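Local coordinates for protein ribonucleoside-diphosphate reductase subunit beta (Clostridium botulinum, PDB 6ZJK) that serves as the diiron subunit of a class I ribonucleotide reductase, the enzyme that reduces ribonucleoside diphosphates to deoxyribonucleotides, at residues N69-E74 with F231-R236; S108-N113 with Y201-I206; T134-I139 with V239-L244. All coordinates share one frame; numbering follows the deposited sequence.

Contact 1. Residues N69-E74 with F231-R236; sequences NFWIPE and FKYINR
The indole of Trp-71 lies flat against the start of the Tyr-233 side chain. CB of Tyr-233 sits almost straight above the middle of the six-membered ring, 3.5 Å from its centroid, a CH-pi contact made down onto the face. Beyond CB, the phenol ring slides across the pyrrole half of the indole as an offset stack, with centroids 4.9 Å apart and planes 24° from parallel. Trp-71 CG stands between the backbone N and the carbonyl carbon, a torsion that swings the indole off the loop toward helix 225-255. At the benzo end, Trp-71 CZ2 meets Ile-234 CG1 at 3.9 Å, and the side chain of Ile-234 comes about 5 Å from an iron ion.

Further along the helix, the guanidinium of Arg-236 runs nearly parallel to the amide of Asn-69, the planes 14° apart, with OD1 of Asn-69 above one guanidinium face. A weak hydrogen bond joins Arg-236 NH2 to the backbone O of Asn-69 at 3.1 Å, bent to 130°. Trp-71 NE1 also donates to Asp-237, the residue that follows the helical segment. The loop after helix 58-68 thus meets an iron-bearing helix through aromatic overlap and an indole N-H bond to Asp-237, while the arginine adds a flat amide-guanidinium contact and a weak hydrogen bond.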
loop_
_atom_site.group_PDB
_atom_site.type_symbol
_atom_site.label_atom_id
_atom_site.label_comp_id
_atom_site.label_asym_id
_atom_site.label_seq_id
_atom_site.Cartn_x
_atom_site.Cartn_y
_atom_site.Cartn_z
ATOM N N ASN A 69 -12.827 -1.030 -8.168
ATOM C CA ASN A 69 -13.353 -2.038 -7.250
ATOM C C ASN A 69 -13.363 -1.581 -5.784
ATOM O O ASN A 69 -13.622 -2.410 -4.902
ATOM C CB ASN A 69 -12.537 -3.331 -7.348
ATOM C CG ASN A 69 -12.869 -4.154 -8.584
ATOM O OD1 ASN A 69 -13.927 -4.000 -9.207
ATOM N ND2 ASN A 69 -11.954 -5.041 -8.940
ATOM N N PHE A 70 -13.040 -0.311 -5.504
ATOM C CA PHE A 70 -12.894 0.167 -4.119
ATOM C C PHE A 70 -14.202 0.039 -3.330
ATOM O O PHE A 70 -15.285 0.366 -3.821
ATOM C CB PHE A 70 -12.395 1.624 -4.125
ATOM C CG PHE A 70 -12.300 2.273 -2.747
ATOM C CD1 PHE A 70 -11.216 2.040 -1.926
ATOM C CD2 PHE A 70 -13.273 3.159 -2.306
ATOM C CE1 PHE A 70 -11.125 2.652 -0.665
ATOM C CE2 PHE A 70 -13.182 3.781 -1.056
ATOM C CZ PHE A 70 -12.111 3.520 -0.234
ATOM N N TRP A 71 -14.088 -0.419 -2.108
ATOM C CA TRP A 71 -15.224 -0.589 -1.228
ATOM C C TRP A 71 -14.802 -0.386 0.229
ATOM O O TRP A 71 -13.663 -0.498 0.562
ATOM C CB TRP A 71 -15.898 -1.953 -1.444
ATOM C CG TRP A 71 -15.016 -3.090 -1.151
ATOM C CD1 TRP A 71 -13.966 -3.487 -1.858
ATOM C CD2 TRP A 71 -15.097 -3.955 -0.035
ATOM N NE1 TRP A 71 -13.377 -4.537 -1.270
ATOM C CE2 TRP A 71 -14.058 -4.846 -0.137
ATOM C CE3 TRP A 71 -15.949 -4.053 1.053
ATOM C CZ2 TRP A 71 -13.838 -5.822 0.792
ATOM C CZ3 TRP A 71 -15.728 -5.011 1.965
ATOM C CH2 TRP A 71 -14.691 -5.888 1.833
ATOM N N ILE A 72 -15.757 -0.061 1.063
ATOM C CA ILE A 72 -15.550 0.179 2.466
ATOM C C ILE A 72 -16.436 -0.770 3.230
ATOM O O ILE A 72 -17.617 -0.683 3.182
ATOM C CB ILE A 72 -15.855 1.639 2.855
ATOM C CG1 ILE A 72 -15.016 2.611 2.031
ATOM C CG2 ILE A 72 -15.583 1.855 4.315
ATOM C CD1 ILE A 72 -15.276 4.063 2.314
ATOM N N PRO A 73 -15.829 -1.666 3.945
ATOM C CA PRO A 73 -16.484 -2.725 4.698
ATOM C C PRO A 73 -17.585 -2.256 5.598
ATOM O O PRO A 73 -18.679 -2.739 5.544
ATOM C CB PRO A 73 -15.373 -3.322 5.499
ATOM C CG PRO A 73 -14.174 -2.962 4.804
ATOM C CD PRO A 73 -14.389 -1.751 4.022
ATOM N N GLU A 74 -17.367 -1.165 6.324
ATOM C CA GLU A 74 -18.375 -0.597 7.244
ATOM C C GLU A 74 -19.599 -0.001 6.619
ATOM O O GLU A 74 -20.505 0.251 7.270
ATOM C CB GLU A 74 -17.758 0.353 8.265
ATOM C CG GLU A 74 -16.863 -0.340 9.261
ATOM C CD GLU A 74 -16.252 0.559 10.322
ATOM O OE1 GLU A 74 -16.527 1.763 10.308
ATOM O OE2 GLU A 74 -15.506 0.053 11.168
ATOM N N PHE A 231 -17.849 -11.096 1.766
ATOM C CA PHE A 231 -16.916 -12.013 1.116
ATOM C C PHE A 231 -16.996 -11.947 -0.410
ATOM O O PHE A 231 -16.001 -12.241 -1.071
ATOM C CB PHE A 231 -17.096 -13.456 1.634
ATOM C CG PHE A 231 -16.334 -13.705 2.913
ATOM C CD1 PHE A 231 -14.954 -13.912 2.876
ATOM C CD2 PHE A 231 -16.970 -13.628 4.158
ATOM C CE1 PHE A 231 -14.215 -14.077 4.062
ATOM C CE2 PHE A 231 -16.244 -13.802 5.358
ATOM C CZ PHE A 231 -14.867 -14.022 5.307
ATOM N N LYS A 232 -18.137 -11.556 -0.991
ATOM C CA LYS A 232 -18.181 -11.332 -2.436
ATOM C C LYS A 232 -17.263 -10.187 -2.847
ATOM O O LYS A 232 -16.643 -10.234 -3.919
ATOM C CB LYS A 232 -19.608 -11.048 -2.901
ATOM C CG LYS A 232 -20.551 -12.246 -2.835
ATOM C CD LYS A 232 -21.958 -11.805 -3.184
ATOM C CE LYS A 232 -22.940 -12.944 -3.100
ATOM N NZ LYS A 232 -24.307 -12.549 -3.559
ATOM N N TYR A 233 -17.176 -9.133 -2.023
ATOM C CA TYR A 233 -16.277 -8.035 -2.366
ATOM C C TYR A 233 -14.823 -8.472 -2.285
ATOM O O TYR A 233 -14.008 -8.123 -3.154
ATOM C CB TYR A 233 -16.535 -6.830 -1.453
ATOM C CG TYR A 233 -17.713 -5.999 -1.883
ATOM C CD1 TYR A 233 -17.567 -5.008 -2.862
ATOM C CD2 TYR A 233 -18.968 -6.202 -1.334
ATOM C CE1 TYR A 233 -18.641 -4.242 -3.266
ATOM C CE2 TYR A 233 -20.053 -5.434 -1.725
ATOM C CZ TYR A 233 -19.881 -4.447 -2.687
ATOM O OH TYR A 233 -20.958 -3.685 -3.087
ATOM N N ILE A 234 -14.524 -9.283 -1.317
ATOM C CA ILE A 234 -13.196 -9.778 -1.160
ATOM C C ILE A 234 -12.852 -10.689 -2.336
ATOM O O ILE A 234 -11.787 -10.657 -2.808
ATOM C CB ILE A 234 -13.042 -10.558 0.124
ATOM C CG1 ILE A 234 -13.362 -9.688 1.344
ATOM C CG2 ILE A 234 -11.661 -11.085 0.285
ATOM C CD1 ILE A 234 -12.933 -10.314 2.623
ATOM N N ASN A 235 -13.800 -11.514 -2.745
ATOM C CA ASN A 235 -13.658 -12.446 -3.856
ATOM C C ASN A 235 -13.330 -11.622 -5.109
ATOM O O ASN A 235 -12.416 -11.903 -5.730
ATOM C CB ASN A 235 -14.940 -13.234 -4.037
ATOM C CG ASN A 235 -14.760 -14.538 -4.808
ATOM O OD1 ASN A 235 -13.806 -14.757 -5.500
ATOM N ND2 ASN A 235 -15.706 -15.395 -4.634
ATOM N N ARG A 236 -14.105 -10.600 -5.397
ATOM C CA ARG A 236 -13.839 -9.705 -6.482
ATOM C C ARG A 236 -12.387 -9.188 -6.509
ATOM O O ARG A 236 -11.727 -9.349 -7.486
ATOM C CB ARG A 236 -14.819 -8.601 -6.506
ATOM C CG ARG A 236 -14.697 -7.730 -7.717
ATOM C CD ARG A 236 -15.772 -6.709 -7.775
ATOM N NE ARG A 236 -15.619 -5.651 -6.802
ATOM C CZ ARG A 236 -16.415 -4.618 -6.733
ATOM N NH1 ARG A 236 -17.368 -4.497 -7.565
ATOM N NH2 ARG A 236 -16.259 -3.699 -5.844
#

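Contact 2. Residues S108-N113 with Y201-I206; sequences SVQSEN and YILEGI. With FE (Fe (III) ion), chain G.
Gln-110 and Leu-203 reach out from facing helices and run alongside one another with their ends pointing contrary ways, so that the two methyl groups of the leucine lie beside the amide. Leu-203 CD1 is 3.6 Å from OE1 of Gln-110, while CD2 packs against the amide carbon CD at 4.0 Å. A bend at chi2 of Gln-110 (-61°) lays the amide against these methyls with NE2 facing Glu-204.

Against Glu-204 the same amide is set obliquely, its plane 62° from that of the carboxylate. NE2 of Gln-110 approaches OE2 of Glu-204 at 3.3 Å, and with an N-H...O angle of 135° this is a weak hydrogen bond. The stronger polar partners of the glutamine lie elsewhere: OE1 accepts from Tyr-181 and NE2 donates to Asn-200, which together fix the rotation of the amide.

These are helices 90-118 and 190-220 of the helical ferritin-like fold of R2 proteins, and both supply iron ligands, Asp-107 from the first and Glu-204 from the second. Glu-204 OE2 binds an iron ion at 2.1 Å; Glu-137, Glu-238 and His-241 are its other protein ligands, and a water stands 2.2 Å from the metal. Gln-110 is thus a second-shell residue, directing an amide N-H toward a ligand oxygen that already bonds to iron. Helix 90-118 also meets the second subunit, where Glu-112 forms a salt bridge with Arg-49 of that chain.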
loop_
_atom_site.group_PDB
_atom_site.type_symbol
_atom_site.label_atom_id
_atom_site.label_comp_id
_atom_site.label_asym_id
_atom_site.label_seq_id
_atom_site.Cartn_x
_atom_site.Cartn_y
_atom_site.Cartn_z
ATOM N N SER A 108 -3.044 -10.956 6.846
ATOM C CA SER A 108 -2.049 -10.307 7.625
ATOM C C SER A 108 -0.683 -10.601 7.079
ATOM O O SER A 108 0.089 -9.737 6.958
ATOM C CB SER A 108 -2.154 -10.662 9.112
ATOM O OG SER A 108 -3.266 -10.070 9.693
ATOM N N VAL A 109 -0.391 -11.835 6.732
ATOM C CA VAL A 109 0.914 -12.129 6.198
ATOM C C VAL A 109 1.091 -11.584 4.780
ATOM O O VAL A 109 2.143 -11.295 4.403
ATOM C CB VAL A 109 1.346 -13.580 6.223
ATOM C CG1 VAL A 109 1.491 -14.098 7.604
ATOM C CG2 VAL A 109 0.436 -14.431 5.436
ATOM N N GLN A 110 0.022 -11.446 4.039
ATOM C CA GLN A 110 0.076 -10.877 2.728
ATOM C C GLN A 110 0.477 -9.420 2.910
ATOM O O GLN A 110 1.347 -8.966 2.263
ATOM C CB GLN A 110 -1.254 -10.968 2.036
ATOM C CG GLN A 110 -1.619 -12.322 1.498
ATOM C CD GLN A 110 -0.679 -12.830 0.477
ATOM O OE1 GLN A 110 0.334 -13.378 0.787
ATOM N NE2 GLN A 110 -1.021 -12.634 -0.761
ATOM N N SER A 111 -0.102 -8.711 3.863
ATOM C CA SER A 111 0.215 -7.312 4.149
ATOM C C SER A 111 1.655 -7.072 4.564
ATOM O O SER A 111 2.185 -6.041 4.344
ATOM C CB SER A 111 -0.684 -6.755 5.223
ATOM O OG SER A 111 -1.992 -6.699 4.843
ATOM N N GLU A 112 2.272 -8.039 5.187
ATOM C CA GLU A 112 3.611 -7.951 5.569
ATOM C C GLU A 112 4.572 -8.426 4.521
ATOM O O GLU A 112 5.638 -7.931 4.457
ATOM C CB GLU A 112 3.836 -8.810 6.780
ATOM C CG GLU A 112 3.234 -8.275 8.034
ATOM C CD GLU A 112 4.001 -7.140 8.603
ATOM O OE1 GLU A 112 3.378 -6.347 9.273
ATOM O OE2 GLU A 112 5.206 -7.065 8.397
ATOM N N ASN A 113 4.211 -9.409 3.728
ATOM C CA ASN A 113 5.123 -9.949 2.750
ATOM C C ASN A 113 5.185 -9.259 1.392
ATOM O O ASN A 113 6.207 -9.220 0.816
ATOM C CB ASN A 113 4.834 -11.403 2.500
ATOM C CG ASN A 113 5.885 -12.069 1.693
ATOM O OD1 ASN A 113 7.030 -12.078 2.066
ATOM N ND2 ASN A 113 5.502 -12.638 0.606
ATOM N N TYR A 201 0.567 -17.225 -5.231
ATOM C CA TYR A 201 -0.424 -17.651 -6.205
ATOM C C TYR A 201 -1.303 -18.747 -5.626
ATOM O O TYR A 201 -2.470 -18.706 -5.725
ATOM C CB TYR A 201 0.259 -18.050 -7.533
ATOM C CG TYR A 201 -0.641 -18.444 -8.658
ATOM C CD1 TYR A 201 -1.612 -17.630 -9.082
ATOM C CD2 TYR A 201 -0.491 -19.647 -9.302
ATOM C CE1 TYR A 201 -2.448 -18.002 -10.072
ATOM C CE2 TYR A 201 -1.314 -20.013 -10.314
ATOM C CZ TYR A 201 -2.281 -19.178 -10.697
ATOM O OH TYR A 201 -3.128 -19.467 -11.645
ATOM N N ILE A 202 -0.703 -19.699 -4.965
ATOM C CA ILE A 202 -1.445 -20.767 -4.328
ATOM C C ILE A 202 -2.372 -20.232 -3.245
ATOM O O ILE A 202 -3.514 -20.506 -3.259
ATOM C CB ILE A 202 -0.510 -21.809 -3.757
ATOM C CG1 ILE A 202 0.099 -22.614 -4.878
ATOM C CG2 ILE A 202 -1.250 -22.710 -2.813
ATOM C CD1 ILE A 202 1.342 -23.327 -4.503
ATOM N N LEU A 203 -1.840 -19.383 -2.393
ATOM C CA LEU A 203 -2.578 -18.781 -1.299
ATOM C C LEU A 203 -3.841 -18.131 -1.737
ATOM O O LEU A 203 -4.847 -18.414 -1.245
ATOM C CB LEU A 203 -1.707 -17.830 -0.527
ATOM C CG LEU A 203 -2.322 -17.008 0.606
ATOM C CD1 LEU A 203 -1.263 -16.516 1.531
ATOM C CD2 LEU A 203 -3.201 -15.895 0.177
ATOM N N GLU A 204 -3.769 -17.326 -2.752
ATOM C CA GLU A 204 -4.897 -16.621 -3.277
ATOM C C GLU A 204 -5.842 -17.397 -4.132
ATOM O O GLU A 204 -6.994 -17.170 -4.100
ATOM C CB GLU A 204 -4.350 -15.484 -4.090
ATOM C CG GLU A 204 -3.386 -14.670 -3.259
ATOM C CD GLU A 204 -3.282 -13.225 -3.632
ATOM O OE1 GLU A 204 -2.832 -12.993 -4.725
ATOM O OE2 GLU A 204 -3.622 -12.360 -2.818
ATOM N N GLY A 205 -5.323 -18.292 -4.939
ATOM C CA GLY A 205 -6.162 -19.055 -5.838
ATOM C C GLY A 205 -6.709 -20.336 -5.263
ATOM O O GLY A 205 -7.571 -20.961 -5.892
ATOM N N ILE A 206 -6.232 -20.755 -4.086
ATOM C CA ILE A 206 -6.681 -22.016 -3.492
ATOM C C ILE A 206 -7.210 -21.810 -2.069
ATOM O O ILE A 206 -8.369 -22.135 -1.785
ATOM C CB ILE A 206 -5.557 -23.060 -3.501
ATOM C CG1 ILE A 206 -5.094 -23.333 -4.947
ATOM C CG2 ILE A 206 -6.035 -24.371 -2.833
ATOM C CD1 ILE A 206 -6.178 -23.912 -5.849
HETATM FE FE FE G . -5.354 -11.326 -2.100
HETATM O O HOH W 1 -7.410 -10.726 -1.822
#

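Contact 3. Residues T134-I139 with V239-L244; sequences TFQEEI and VTHLVL. With FE (Fe (III) ion), chain G; FE (Fe (III) ion), chain H.
Glu-137 and His-241 meet at one iron ion, which both bind. Glu-137 bridges: its OE2 lies 2.2 Å from the iron that His-241 ND1 binds at 2.4 Å, and its OE1 binds the second iron. A bend in the Glu-137 chain beyond CB sets the carboxylate alongside the pair of ions, one oxygen to each, its plane 84° from that of the imidazole. Water 1 also lies within bonding distance of both ions.

Hydrogen bonding governs the far edge of the imidazole. His-241 NE2 donates to OE1 of Gln-136 at 2.7 Å, nearly straight at 165° and in the plane of both ring and carbonyl. The amide lies only 18° from the ring plane; the bond at NE2 and the metal bond at ND1 together probably hold the ring's rotation. Gln-136 NE2 donates a hydrogen bond to water 2, which in turn donates to Thr-240 OG1; that hydroxyl is also bonded to the backbone O of Asp-237.

Glu-204 and Glu-238 complete the protein ligands of the histidine-bound iron, Asp-107 and His-140 those of the other. Segments 134-139 and 239-244 run roughly antiparallel; carboxylates and histidines from four helices form the carboxylate-bridged diiron centre characteristic of class I ribonucleotide reductase R2 proteins.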
loop_
_atom_site.group_PDB
_atom_site.type_symbol
_atom_site.label_atom_id
_atom_site.label_comp_id
_atom_site.label_asym_id
_atom_site.label_seq_id
_atom_site.Cartn_x
_atom_site.Cartn_y
_atom_site.Cartn_z
ATOM N N THR A 134 -1.461 -4.536 -1.652
ATOM C CA THR A 134 -1.207 -4.501 -0.212
ATOM C C THR A 134 -2.284 -3.714 0.532
ATOM O O THR A 134 -2.751 -4.133 1.606
ATOM C CB THR A 134 0.164 -3.892 0.063
ATOM O OG1 THR A 134 1.170 -4.697 -0.551
ATOM C CG2 THR A 134 0.431 -3.815 1.545
ATOM N N PHE A 135 -2.674 -2.568 -0.024
ATOM C CA PHE A 135 -3.747 -1.753 0.534
ATOM C C PHE A 135 -5.057 -2.536 0.610
ATOM O O PHE A 135 -5.760 -2.480 1.624
ATOM C CB PHE A 135 -3.873 -0.498 -0.332
ATOM C CG PHE A 135 -5.198 0.180 -0.271
ATOM C CD1 PHE A 135 -5.498 1.064 0.762
ATOM C CD2 PHE A 135 -6.131 -0.010 -1.276
ATOM C CE1 PHE A 135 -6.714 1.730 0.798
ATOM C CE2 PHE A 135 -7.357 0.642 -1.245
ATOM C CZ PHE A 135 -7.649 1.515 -0.206
ATOM N N GLN A 136 -5.381 -3.302 -0.438
ATOM C CA GLN A 136 -6.607 -4.108 -0.462
ATOM C C GLN A 136 -6.575 -5.224 0.569
ATOM O O GLN A 136 -7.623 -5.571 1.127
ATOM C CB GLN A 136 -6.850 -4.720 -1.858
ATOM C CG GLN A 136 -7.230 -3.680 -2.911
ATOM C CD GLN A 136 -7.509 -4.223 -4.290
ATOM O OE1 GLN A 136 -7.282 -5.410 -4.581
ATOM N NE2 GLN A 136 -8.028 -3.350 -5.160
ATOM N N GLU A 137 -5.423 -5.777 0.844
ATOM C CA GLU A 137 -5.277 -6.797 1.828
ATOM C C GLU A 137 -5.515 -6.207 3.245
ATOM O O GLU A 137 -6.094 -6.849 4.063
ATOM C CB GLU A 137 -3.934 -7.486 1.752
ATOM C CG GLU A 137 -3.518 -8.184 0.466
ATOM C CD GLU A 137 -4.470 -9.194 -0.155
ATOM O OE1 GLU A 137 -5.627 -9.177 0.074
ATOM O OE2 GLU A 137 -4.039 -10.007 -0.950
ATOM N N GLU A 138 -5.050 -4.988 3.492
ATOM C CA GLU A 138 -5.347 -4.322 4.758
ATOM C C GLU A 138 -6.847 -4.122 4.936
ATOM O O GLU A 138 -7.374 -4.255 6.053
ATOM C CB GLU A 138 -4.613 -2.985 4.863
ATOM C CG GLU A 138 -3.089 -3.073 4.873
ATOM C CD GLU A 138 -2.512 -3.513 6.206
ATOM O OE1 GLU A 138 -3.285 -3.823 7.140
ATOM O OE2 GLU A 138 -1.268 -3.531 6.334
ATOM N N ILE A 139 -7.550 -3.784 3.856
ATOM C CA ILE A 139 -9.000 -3.622 3.945
ATOM C C ILE A 139 -9.692 -4.956 4.244
ATOM O O ILE A 139 -10.680 -5.004 4.998
ATOM C CB ILE A 139 -9.528 -2.940 2.675
ATOM C CG1 ILE A 139 -9.033 -1.483 2.660
ATOM C CG2 ILE A 139 -11.047 -2.979 2.596
ATOM C CD1 ILE A 139 -9.725 -0.630 1.626
ATOM N N VAL A 239 -9.802 -12.033 -7.510
ATOM C CA VAL A 239 -9.676 -12.323 -8.904
ATOM C C VAL A 239 -8.589 -11.493 -9.557
ATOM O O VAL A 239 -7.806 -12.014 -10.246
ATOM C CB VAL A 239 -10.979 -12.119 -9.627
ATOM C CG1 VAL A 239 -10.743 -12.178 -11.102
ATOM C CG2 VAL A 239 -11.912 -13.216 -9.222
ATOM N N THR A 240 -8.528 -10.213 -9.237
ATOM C CA THR A 240 -7.532 -9.310 -9.725
ATOM C C THR A 240 -6.178 -9.655 -9.195
ATOM O O THR A 240 -5.240 -9.530 -9.878
ATOM C CB THR A 240 -7.896 -7.843 -9.485
ATOM O OG1 THR A 240 -7.759 -7.494 -8.121
ATOM C CG2 THR A 240 -9.248 -7.594 -9.861
ATOM N N HIS A 241 -6.081 -10.170 -7.989
ATOM C CA HIS A 241 -4.775 -10.530 -7.446
ATOM C C HIS A 241 -4.224 -11.768 -8.137
ATOM O O HIS A 241 -3.071 -11.942 -8.261
ATOM C CB HIS A 241 -4.783 -10.765 -5.947
ATOM C CG HIS A 241 -5.242 -9.599 -5.124
ATOM N ND1 HIS A 241 -5.204 -9.610 -3.761
ATOM C CD2 HIS A 241 -5.727 -8.393 -5.473
ATOM C CE1 HIS A 241 -5.673 -8.475 -3.308
ATOM N NE2 HIS A 241 -6.025 -7.730 -4.324
ATOM N N LEU A 242 -5.112 -12.635 -8.538
ATOM C CA LEU A 242 -4.789 -13.840 -9.235
ATOM C C LEU A 242 -4.217 -13.506 -10.597
ATOM O O LEU A 242 -3.190 -13.905 -10.908
ATOM C CB LEU A 242 -6.064 -14.594 -9.434
ATOM C CG LEU A 242 -6.140 -16.039 -9.144
ATOM C CD1 LEU A 242 -5.383 -16.359 -7.909
ATOM C CD2 LEU A 242 -7.589 -16.418 -9.026
ATOM N N VAL A 243 -4.927 -12.746 -11.382
ATOM C CA VAL A 243 -4.453 -12.373 -12.670
ATOM C C VAL A 243 -3.170 -11.590 -12.622
ATOM O O VAL A 243 -2.370 -11.719 -13.466
ATOM C CB VAL A 243 -5.456 -11.612 -13.451
ATOM C CG1 VAL A 243 -4.902 -11.377 -14.812
ATOM C CG2 VAL A 243 -6.714 -12.405 -13.570
ATOM N N LEU A 244 -2.982 -10.781 -11.608
ATOM C CA LEU A 244 -1.716 -10.064 -11.448
ATOM C C LEU A 244 -0.552 -11.039 -11.316
ATOM O O LEU A 244 0.432 -10.954 -12.064
ATOM C CB LEU A 244 -1.779 -9.116 -10.243
ATOM C CG LEU A 244 -0.529 -8.322 -9.816
ATOM C CD1 LEU A 244 0.003 -7.493 -10.973
ATOM C CD2 LEU A 244 -0.839 -7.415 -8.651
HETATM FE FE FE G . -5.354 -11.326 -2.100
HETATM FE FE FE H . -7.146 -10.686 0.577
HETATM O O HOH W 2 -9.588 -5.227 -7.129
HETATM O O HOH W 1 -7.410 -10.726 -1.822
#

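Overall arrangement
Contacts 2 and 3 lie deep in the helical bundle, their centres 9 Å apart, and share one iron ion and a water; contact 1 is partly buried and sits farther from the centre of the chain. Helix 225-255 serves both contact 1 and contact 3, whose nearby side chains pack directly, as where Phe-70 CE1 meets Phe-135 CZ at 3.7 Å. Contacts 1 and 2 do not touch. Aromatic overlap dominates the outer contact, whereas metal ligation and second-shell amides characterise the inner pair: the glutamine of 134-139 grips a histidine firmly, that of 108-113 reaches a glutamate only weakly. All three contacts have residues beside the second subunit.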